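RabGAP/TBC protein (Chlamydomonas reinhardtii, PDB 4P17) is of unknown function but has the all-helical TBC fold of Rab GTPase-activating proteins and may take part in Rab regulation in the flagellum. Local coordinates at residues A[139-144]-A[175-180]; A[93-98]-A[135-140]; A[151-156]-A[233-238]. All coordinates share one frame; numbering follows the deposited sequence. Where two conformers were deposited one is given.

Contact 1: residues A[139-144]-A[175-180]; sequences QAYSVH and LLAALV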
loop_
_atom_site.group_PDB
_atom_site.type_symbol
_atom_site.label_atom_id
_atom_site.label_comp_id
_atom_site.label_asym_id
_atom_site.label_seq_id
_atom_site.Cartn_x
_atom_site.Cartn_y
_atom_site.Cartn_z
ATOM N N GLN A 139 3.650 -12.538 -13.616
ATOM C CA GLN A 139 4.524 -13.220 -14.561
ATOM C C GLN A 139 4.918 -12.222 -15.689
ATOM O O GLN A 139 6.076 -12.165 -16.114
ATOM C CB GLN A 139 3.832 -14.484 -15.102
ATOM C CG GLN A 139 2.879 -14.233 -16.270
ATOM C CD GLN A 139 2.009 -15.436 -16.611
ATOM O OE1 GLN A 139 1.742 -16.300 -15.760
ATOM N NE2 GLN A 139 1.558 -15.494 -17.859
ATOM N N ALA A 140 3.957 -11.409 -16.118
ATOM C CA ALA A 140 4.184 -10.362 -17.107
ATOM C C ALA A 140 5.248 -9.397 -16.612
ATOM O O ALA A 140 6.189 -9.049 -17.335
ATOM C CB ALA A 140 2.891 -9.611 -17.404
ATOM N N TYR A 141 5.108 -8.947 -15.369
ATOM C CA TYR A 141 6.047 -7.958 -14.881
ATOM C C TYR A 141 7.459 -8.561 -14.771
ATOM O O TYR A 141 8.451 -7.881 -15.063
ATOM C CB TYR A 141 5.607 -7.379 -13.526
ATOM C CG TYR A 141 6.424 -6.151 -13.259
ATOM C CD1 TYR A 141 6.154 -4.970 -13.926
ATOM C CD2 TYR A 141 7.520 -6.198 -12.407
ATOM C CE1 TYR A 141 6.954 -3.854 -13.724
ATOM C CE2 TYR A 141 8.327 -5.082 -12.215
ATOM C CZ TYR A 141 8.031 -3.934 -12.875
ATOM O OH TYR A 141 8.828 -2.835 -12.695
ATOM N N SER A 142 7.527 -9.846 -14.425
ATOM C CA SER A 142 8.801 -10.528 -14.167
ATOM C C SER A 142 9.686 -10.666 -15.403
ATOM O O SER A 142 10.923 -10.735 -15.295
ATOM C CB SER A 142 8.534 -11.917 -13.573
ATOM O OG SER A 142 8.159 -12.834 -14.580
ATOM N N VAL A 143 9.055 -10.719 -16.575
ATOM C CA VAL A 143 9.777 -10.709 -17.846
ATOM C C VAL A 143 9.969 -9.285 -18.379
ATOM O O VAL A 143 10.951 -9.009 -19.063
ATOM C CB VAL A 143 9.067 -11.578 -18.908
ATOM C CG1 VAL A 143 9.044 -13.042 -18.433
ATOM C CG2 VAL A 143 7.650 -11.080 -19.199
ATOM N N HIS A 144 9.061 -8.380 -18.045
ATOM C CA HIS A 144 9.194 -6.980 -18.448
ATOM C C HIS A 144 10.415 -6.319 -17.813
ATOM O O HIS A 144 11.114 -5.539 -18.443
ATOM C CB HIS A 144 7.928 -6.249 -18.071
ATOM C CG HIS A 144 8.089 -4.795 -17.888
ATOM N ND1 HIS A 144 8.197 -3.911 -18.937
ATOM C CD2 HIS A 144 8.121 -4.054 -16.758
ATOM C CE1 HIS A 144 8.303 -2.685 -18.452
ATOM N NE2 HIS A 144 8.245 -2.748 -17.137
ATOM N N LEU A 175 0.678 0.157 -13.026
ATOM C CA LEU A 175 0.853 0.787 -11.704
ATOM C C LEU A 175 2.025 0.138 -10.960
ATOM O O LEU A 175 2.807 0.828 -10.307
ATOM C CB LEU A 175 -0.437 0.710 -10.884
ATOM C CG LEU A 175 -0.467 1.451 -9.538
ATOM C CD1 LEU A 175 -0.438 2.991 -9.683
ATOM C CD2 LEU A 175 -1.732 1.064 -8.785
ATOM N N LEU A 176 2.142 -1.184 -11.056
ATOM C CA LEU A 176 3.274 -1.899 -10.492
ATOM C C LEU A 176 4.586 -1.384 -11.138
ATOM O O LEU A 176 5.572 -1.130 -10.458
ATOM C CB LEU A 176 3.098 -3.402 -10.706
ATOM C CG LEU A 176 4.229 -4.277 -10.156
ATOM C CD1 LEU A 176 4.318 -4.196 -8.619
ATOM C CD2 LEU A 176 4.037 -5.712 -10.608
ATOM N N ALA A 177 4.598 -1.220 -12.466
ATOM C CA ALA A 177 5.783 -0.691 -13.135
ATOM C C ALA A 177 6.139 0.695 -12.604
ATOM O O ALA A 177 7.298 0.970 -12.253
ATOM C CB ALA A 177 5.554 -0.619 -14.651
ATOM N N ALA A 178 5.147 1.578 -12.542
ATOM C CA ALA A 178 5.390 2.919 -12.007
ATOM C C ALA A 178 5.969 2.855 -10.590
ATOM O O ALA A 178 6.909 3.555 -10.257
ATOM C CB ALA A 178 4.117 3.733 -12.035
ATOM N N LEU A 179 5.448 1.955 -9.777
ATOM C CA LEU A 179 5.872 1.835 -8.384
ATOM C C LEU A 179 7.316 1.382 -8.227
ATOM O O LEU A 179 8.113 1.995 -7.517
ATOM C CB LEU A 179 4.918 0.866 -7.684
ATOM C CG LEU A 179 5.306 0.401 -6.296
ATOM C CD1 LEU A 179 4.997 1.522 -5.286
ATOM C CD2 LEU A 179 4.575 -0.860 -5.934
ATOM N N VAL A 180 7.634 0.281 -8.879
ATOM C CA VAL A 180 8.953 -0.320 -8.853
ATOM C C VAL A 180 9.961 0.554 -9.558
ATOM O O VAL A 180 11.074 0.716 -9.067
ATOM C CB VAL A 180 8.944 -1.693 -9.527
ATOM C CG1 VAL A 180 10.315 -2.311 -9.530
ATOM C CG2 VAL A 180 7.976 -2.611 -8.826
#
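The phenol ring of Tyr141 slides in beneath Leu176, whose CG stands 4.2 Å from the ring centroid and only 11° off the ring normal, a CH-pi contact over the face. Leu176 reaches back with its CD2 branch, 3.6 Å from CG of Tyr141, so the leucine lies obliquely across the root of the ring as well as its middle. With CG of Tyr141 anti to the backbone N (chi1 -166°), the ring is carried out from helix 128-144 toward helix 169-183. Further along the ring, CE1 rests 3.4 Å from CA of Ala177, close enough to meet the backbone of the facing helix as well as its methyl group. At the tip, OH of Tyr141 abuts the branch of Val180, 3.4 Å from CB and 3.5 Å from CG1. Within the helical TBC fold the two segments have axes 11.1 Å apart at a crossing angle of -44°, and Tyr141 accounts for 101 Å² of the 212 Å² buried, by far the largest share. Its hydroxyl, though buried, is satisfied by Glu181 OE2 and Asn145 ND2. His144 flanks the tyrosine: CZ of Tyr141 lies in plane at the edge of the imidazole, and NE2 comes 4.2 Å from CB of Ala177. Glu181 also bonds to His144 NE2, while Tyr94 OH holds ND1, so both nitrogens are engaged and the rotation of the imidazole is fixed.

Contact 2: residues A[93-98]-A[135-140]; sequences NYYSIM and CRVLQA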
loop_
_atom_site.group_PDB
_atom_site.type_symbol
_atom_site.label_atom_id
_atom_site.label_comp_id
_atom_site.label_asym_id
_atom_site.label_seq_id
_atom_site.Cartn_x
_atom_site.Cartn_y
_atom_site.Cartn_z
ATOM N N ASN A 93 -0.364 -3.354 -27.526
ATOM C CA ASN A 93 -0.404 -4.801 -27.316
ATOM C C ASN A 93 0.715 -5.251 -26.387
ATOM O O ASN A 93 0.957 -6.444 -26.248
ATOM C CB ASN A 93 -0.295 -5.552 -28.650
ATOM C CG ASN A 93 1.029 -5.334 -29.329
ATOM O OD1 ASN A 93 1.764 -4.402 -28.995
ATOM N ND2 ASN A 93 1.352 -6.194 -30.304
ATOM N N TYR A 94 1.393 -4.292 -25.758
ATOM C CA TYR A 94 2.606 -4.592 -24.999
ATOM C C TYR A 94 2.335 -5.497 -23.808
ATOM O O TYR A 94 3.031 -6.489 -23.620
ATOM C CB TYR A 94 3.291 -3.297 -24.531
ATOM C CG TYR A 94 4.610 -3.519 -23.824
ATOM C CD1 TYR A 94 5.795 -3.675 -24.532
ATOM C CD2 TYR A 94 4.665 -3.569 -22.431
ATOM C CE1 TYR A 94 6.999 -3.877 -23.878
ATOM C CE2 TYR A 94 5.845 -3.767 -21.769
ATOM C CZ TYR A 94 7.017 -3.917 -22.496
ATOM O OH TYR A 94 8.178 -4.090 -21.823
ATOM N N TYR A 95 1.332 -5.174 -23.001
ATOM C CA TYR A 95 1.045 -5.998 -21.840
ATOM C C TYR A 95 0.758 -7.442 -22.288
ATOM O O TYR A 95 1.314 -8.391 -21.746
ATOM C CB TYR A 95 -0.131 -5.413 -21.017
ATOM C CG TYR A 95 -0.590 -6.357 -19.940
ATOM C CD1 TYR A 95 0.242 -6.689 -18.871
ATOM C CD2 TYR A 95 -1.853 -6.964 -20.011
ATOM C CE1 TYR A 95 -0.179 -7.603 -17.889
ATOM C CE2 TYR A 95 -2.271 -7.871 -19.036
ATOM C CZ TYR A 95 -1.432 -8.175 -17.979
ATOM O OH TYR A 95 -1.845 -9.059 -17.022
ATOM N N SER A 96 -0.072 -7.609 -23.309
ATOM C CA SER A 96 -0.434 -8.948 -23.770
ATOM C C SER A 96 0.797 -9.729 -24.249
ATOM O O SER A 96 0.868 -10.949 -24.063
ATOM C CB SER A 96 -1.479 -8.859 -24.884
ATOM O OG SER A 96 -0.898 -8.411 -26.089
ATOM N N ILE A 97 1.770 -9.025 -24.834
ATOM C CA ILE A 97 3.027 -9.657 -25.252
ATOM C C ILE A 97 3.800 -10.107 -24.019
ATOM O O ILE A 97 4.340 -11.201 -23.982
ATOM C CB ILE A 97 3.912 -8.713 -26.095
ATOM C CG1 ILE A 97 3.298 -8.511 -27.484
ATOM C CG2 ILE A 97 5.316 -9.295 -26.279
ATOM C CD1 ILE A 97 3.866 -7.343 -28.249
ATOM N N MET A 98 3.857 -9.247 -23.004
ATOM C CA MET A 98 4.467 -9.617 -21.729
ATOM C C MET A 98 3.748 -10.777 -20.975
ATOM O O MET A 98 4.394 -11.625 -20.371
ATOM C CB MET A 98 4.534 -8.361 -20.848
ATOM C CG MET A 98 5.424 -7.258 -21.407
ATOM S SD MET A 98 7.144 -7.781 -21.585
ATOM C CE MET A 98 7.246 -7.907 -23.367
ATOM N N CYS A 135 -1.549 -13.974 -11.199
ATOM C CA CYS A 135 -0.372 -14.641 -11.741
ATOM C C CYS A 135 0.020 -14.014 -13.078
ATOM O O CYS A 135 1.202 -13.795 -13.340
ATOM C CB CYS A 135 -0.620 -16.141 -11.895
ATOM S SG CYS A 135 -0.582 -17.045 -10.330
ATOM N N ARG A 136 -0.965 -13.715 -13.916
ATOM C CA ARG A 136 -0.684 -13.097 -15.208
ATOM C C ARG A 136 0.066 -11.782 -15.041
ATOM O O ARG A 136 1.094 -11.558 -15.659
ATOM C CB ARG A 136 -1.979 -12.873 -15.987
ATOM C CG ARG A 136 -2.435 -14.106 -16.739
ATOM C CD ARG A 136 -3.533 -13.784 -17.768
ATOM N NE ARG A 136 -4.709 -13.206 -17.143
ATOM C CZ ARG A 136 -5.733 -13.912 -16.678
ATOM N NH1 ARG A 136 -5.741 -15.236 -16.752
ATOM N NH2 ARG A 136 -6.760 -13.294 -16.126
ATOM N N VAL A 137 -0.402 -10.938 -14.131
ATOM C CA VAL A 137 0.256 -9.644 -13.948
ATOM C C VAL A 137 1.691 -9.821 -13.484
ATOM O O VAL A 137 2.615 -9.152 -13.979
ATOM C CB VAL A 137 -0.512 -8.796 -12.942
ATOM C CG1 VAL A 137 0.269 -7.514 -12.575
ATOM C CG2 VAL A 137 -1.861 -8.464 -13.511
ATOM N N LEU A 138 1.891 -10.732 -12.534
ATOM C CA LEU A 138 3.203 -10.868 -11.931
ATOM C C LEU A 138 4.137 -11.540 -12.896
ATOM O O LEU A 138 5.274 -11.130 -13.033
ATOM C CB LEU A 138 3.151 -11.646 -10.639
ATOM C CG LEU A 138 2.514 -10.891 -9.465
ATOM C CD1 LEU A 138 2.021 -11.843 -8.378
ATOM C CD2 LEU A 138 3.513 -9.949 -8.863
ATOM N N GLN A 139 3.650 -12.538 -13.616
ATOM C CA GLN A 139 4.524 -13.220 -14.561
ATOM C C GLN A 139 4.918 -12.222 -15.689
ATOM O O GLN A 139 6.076 -12.165 -16.114
ATOM C CB GLN A 139 3.832 -14.484 -15.102
ATOM C CG GLN A 139 2.879 -14.233 -16.270
ATOM C CD GLN A 139 2.009 -15.436 -16.611
ATOM O OE1 GLN A 139 1.742 -16.300 -15.760
ATOM N NE2 GLN A 139 1.558 -15.494 -17.859
ATOM N N ALA A 140 3.957 -11.409 -16.118
ATOM C CA ALA A 140 4.184 -10.362 -17.107
ATOM C C ALA A 140 5.248 -9.397 -16.612
ATOM O O ALA A 140 6.189 -9.049 -17.335
ATOM C CB ALA A 140 2.891 -9.611 -17.404
#
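The helical segments 94-98 and 135-140 cross almost perpendicularly, at 89°, with their axes 9.6 Å apart. The backbones are closest where Met98 faces Ala140, CA to CA 4.7 Å. There the Met98 carbonyl O receives a CA-H...O contact from Ala140 CA at 3.5 Å, with an angle of 157° at the hydrogen. Such proximity suits the small side chain of Ala140, whose CB points toward the crossing helix and comes 4.0 Å from CB of Met98. The rest of Met98 bends at chi2 and chi3 and leads away from this point. Tyr95, one turn earlier in its helix, also reaches Ala140. Its CG is anti to the backbone N (chi1 171°), which brings CE1 to 3.7 Å from CB of Ala140, while the far edge of the ring, near its plane, looks at CA of Val137. Its OH ends against the CG2 branch of Val137, 3.6 Å away, and touches CB of Arg136 at 4.0 Å; tyrosine and valine cross at about a right angle. The valine CB itself points away, and the torsion setting CG2 anti to the carbonyl carbon brings that methyl back into contact. Helix 169-183 adds Phe173, whose ring meets that of Tyr95, and Glu169, which forms a salt bridge with Arg136 NH2. This is apolar near-orthogonal helix packing, joining helix 94-102 to helix 128-144 in the all-helical TBC domain of RabGAP proteins.

Contact 3: residues A[151-156]-A[233-238]; sequences VRAMNT and YLCLFS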
loop_
_atom_site.group_PDB
_atom_site.type_symbol
_atom_site.label_atom_id
_atom_site.label_comp_id
_atom_site.label_asym_id
_atom_site.label_seq_id
_atom_site.Cartn_x
_atom_site.Cartn_y
_atom_site.Cartn_z
ATOM N N VAL A 151 9.442 -10.906 -6.519
ATOM C CA VAL A 151 9.673 -11.226 -5.106
ATOM C C VAL A 151 8.332 -11.276 -4.381
ATOM O O VAL A 151 7.385 -10.655 -4.788
ATOM C CB VAL A 151 10.620 -10.206 -4.391
ATOM C CG1 VAL A 151 12.014 -10.258 -4.998
ATOM C CG2 VAL A 151 10.035 -8.782 -4.412
ATOM N N ARG A 152 8.273 -12.024 -3.285
ATOM C CA ARG A 152 7.031 -12.387 -2.629
ATOM C C ARG A 152 6.170 -11.160 -2.268
ATOM O O ARG A 152 4.960 -11.140 -2.475
ATOM C CB ARG A 152 7.390 -13.195 -1.378
ATOM C CG ARG A 152 6.270 -13.559 -0.469
ATOM C CD ARG A 152 6.869 -14.487 0.592
ATOM N NE ARG A 152 6.028 -14.658 1.771
ATOM C CZ ARG A 152 6.489 -15.022 2.968
ATOM N NH1 ARG A 152 7.787 -15.245 3.150
ATOM N NH2 ARG A 152 5.652 -15.155 3.990
ATOM N N ALA A 153 6.845 -10.107 -1.793
ATOM C CA ALA A 153 6.207 -8.843 -1.462
ATOM C C ALA A 153 5.231 -8.393 -2.548
ATOM O O ALA A 153 4.180 -7.856 -2.269
ATOM C CB ALA A 153 7.294 -7.754 -1.240
ATOM N N MET A 154 5.604 -8.609 -3.797
ATOM C CA MET A 154 4.809 -8.111 -4.911
ATOM C C MET A 154 3.483 -8.870 -5.042
ATOM O O MET A 154 2.551 -8.388 -5.653
ATOM C CB MET A 154 5.624 -8.187 -6.205
ATOM C CG MET A 154 6.848 -7.245 -6.245
ATOM S SD MET A 154 8.135 -7.807 -7.412
ATOM C CE MET A 154 7.320 -7.455 -8.975
ATOM N N ASN A 155 3.375 -10.054 -4.448
ATOM C CA ASN A 155 2.141 -10.828 -4.590
ATOM C C ASN A 155 0.964 -10.097 -3.971
ATOM O O ASN A 155 -0.017 -9.802 -4.647
ATOM C CB ASN A 155 2.294 -12.225 -3.973
ATOM C CG ASN A 155 1.215 -13.180 -4.435
ATOM O OD1 ASN A 155 0.050 -13.062 -4.046
ATOM N ND2 ASN A 155 1.603 -14.159 -5.214
ATOM N N THR A 156 1.072 -9.712 -2.701
ATOM C CA THR A 156 -0.067 -9.084 -2.047
ATOM C C THR A 156 -0.265 -7.637 -2.544
ATOM O O THR A 156 -1.383 -7.144 -2.609
ATOM C CB THR A 156 0.058 -9.129 -0.481
ATOM O OG1 THR A 156 1.269 -8.507 -0.057
ATOM C CG2 THR A 156 0.018 -10.596 0.026
ATOM N N TYR A 233 7.175 -2.007 4.839
ATOM C CA TYR A 233 7.777 -1.302 3.749
ATOM C C TYR A 233 7.738 -2.105 2.459
ATOM O O TYR A 233 7.278 -1.612 1.408
ATOM C CB TYR A 233 9.196 -1.002 4.100
ATOM C CG TYR A 233 9.401 0.105 5.089
ATOM C CD1 TYR A 233 8.392 0.972 5.449
ATOM C CD2 TYR A 233 10.659 0.295 5.631
ATOM C CE1 TYR A 233 8.652 2.025 6.319
ATOM C CE2 TYR A 233 10.916 1.307 6.483
ATOM C CZ TYR A 233 9.934 2.167 6.838
ATOM O OH TYR A 233 10.284 3.203 7.693
ATOM N N LEU A 234 8.218 -3.337 2.524
ATOM C CA LEU A 234 8.301 -4.143 1.297
ATOM C C LEU A 234 6.915 -4.404 0.697
ATOM O O LEU A 234 6.742 -4.430 -0.522
ATOM C CB LEU A 234 8.996 -5.483 1.553
ATOM C CG LEU A 234 10.478 -5.466 1.916
ATOM C CD1 LEU A 234 10.949 -6.874 2.240
ATOM C CD2 LEU A 234 11.297 -4.845 0.783
ATOM N N CYS A 235 5.938 -4.643 1.556
ATOM C CA CYS A 235 4.591 -4.977 1.081
ATOM C C CYS A 235 3.691 -3.772 1.023
ATOM O O CYS A 235 2.521 -3.894 0.752
ATOM C CB CYS A 235 3.961 -6.037 1.976
ATOM S SG CYS A 235 4.948 -7.553 1.999
ATOM N N LEU A 236 4.248 -2.595 1.269
ATOM C CA LEU A 236 3.498 -1.356 1.277
ATOM C C LEU A 236 2.244 -1.456 2.122
ATOM O O LEU A 236 1.170 -1.069 1.676
ATOM C CB LEU A 236 3.097 -0.944 -0.139
ATOM C CG LEU A 236 4.225 -0.987 -1.136
ATOM C CD1 LEU A 236 3.637 -0.759 -2.527
ATOM C CD2 LEU A 236 5.243 0.068 -0.747
ATOM N N PHE A 237 2.421 -1.994 3.328
ATOM C CA PHE A 237 1.364 -2.240 4.327
ATOM C C PHE A 237 0.303 -3.258 3.945
ATOM O O PHE A 237 -0.623 -3.475 4.719
ATOM C CB PHE A 237 0.679 -0.909 4.721
ATOM C CG PHE A 237 1.631 0.113 5.309
ATOM C CD1 PHE A 237 2.183 -0.079 6.571
ATOM C CD2 PHE A 237 2.006 1.232 4.581
ATOM C CE1 PHE A 237 3.076 0.842 7.091
ATOM C CE2 PHE A 237 2.909 2.140 5.086
ATOM C CZ PHE A 237 3.440 1.955 6.347
ATOM N N SER A 238 0.433 -3.932 2.792
ATOM C CA SER A 238 -0.675 -4.681 2.274
ATOM C C SER A 238 -0.960 -5.944 3.098
ATOM O O SER A 238 -2.094 -6.430 3.069
ATOM C CB SER A 238 -0.472 -5.064 0.790
ATOM O OG SER A 238 0.723 -5.808 0.541
#
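Thr156 and Ser238 make one tight part of this contact, where two hydroxyls and a carbonyl form a short chain of hydrogen bonds. Thr156 OG1 donates to Ser238 OG at 2.8 Å, and Ser238 OG in turn donates to the carbonyl O of Cys235 at 2.6 Å, in the carbonyl plane and on a lone pair. Both hydroxyl oxygens occupy the crowded position between backbone N and carbonyl carbon, each with chi1 57°, which turns them to face each other. Cys235 O also takes the Ser238 backbone N-H, so two donors grip it and fix the serine within its own turn. Ala153 packs just as closely: its CB points at the C-terminal end of helix 226-234, 3.4 Å from the carbonyl O of Leu234, which is satisfied by Tyr189 OH. Cys235 stands between the two, its SG 3.9 Å from CA of Ala153 and its CB near Thr156 OG1. The looser side is the margin at Leu234, whose CB is 4.0 Å from CB of Ala153. Arg152 is exposed, and in the crystal it touches a neighbouring molecule. Segment 233-238 closes helix 226-234 with a Schellman motif, Leu236 being the C-prime residue of positive phi, and continues as a type I' turn from Cys235 to Ser238. This helix end packs against the start of helix 153-164, where Tyr150-Val151-Arg152 probably corresponds to the YxQ motif of TBC domains; arginine stands where active RabGAPs carry the glutamine, so the canonical glutamine finger is probably missing here.

How the contacts relate
Contacts 1 and 2 are neighbours, their centres 9 Å apart, and both use helix 128-144: one flank meets helix 94-102, another helix 169-183. The hydrogen bond between His144 ND1 and Tyr94 OH, 2.9 Å, ties them directly. Contact 3 lies nearer the middle of the chain, its centre 13 Å from that of contact 1 and 19 Å from contact 2's. Met154 carries the packing from contact 3 to contact 1, its CE 3.7 Å from Tyr141 CD2, and Leu179 CD2 touches Leu236 CD1 at 3.5 Å. Leu138 links contact 2 to helix 153-164, so packing is continuous from helix 94-102 to the segment that probably corresponds to the YxQ motif, with Arg152 in place of the glutamine.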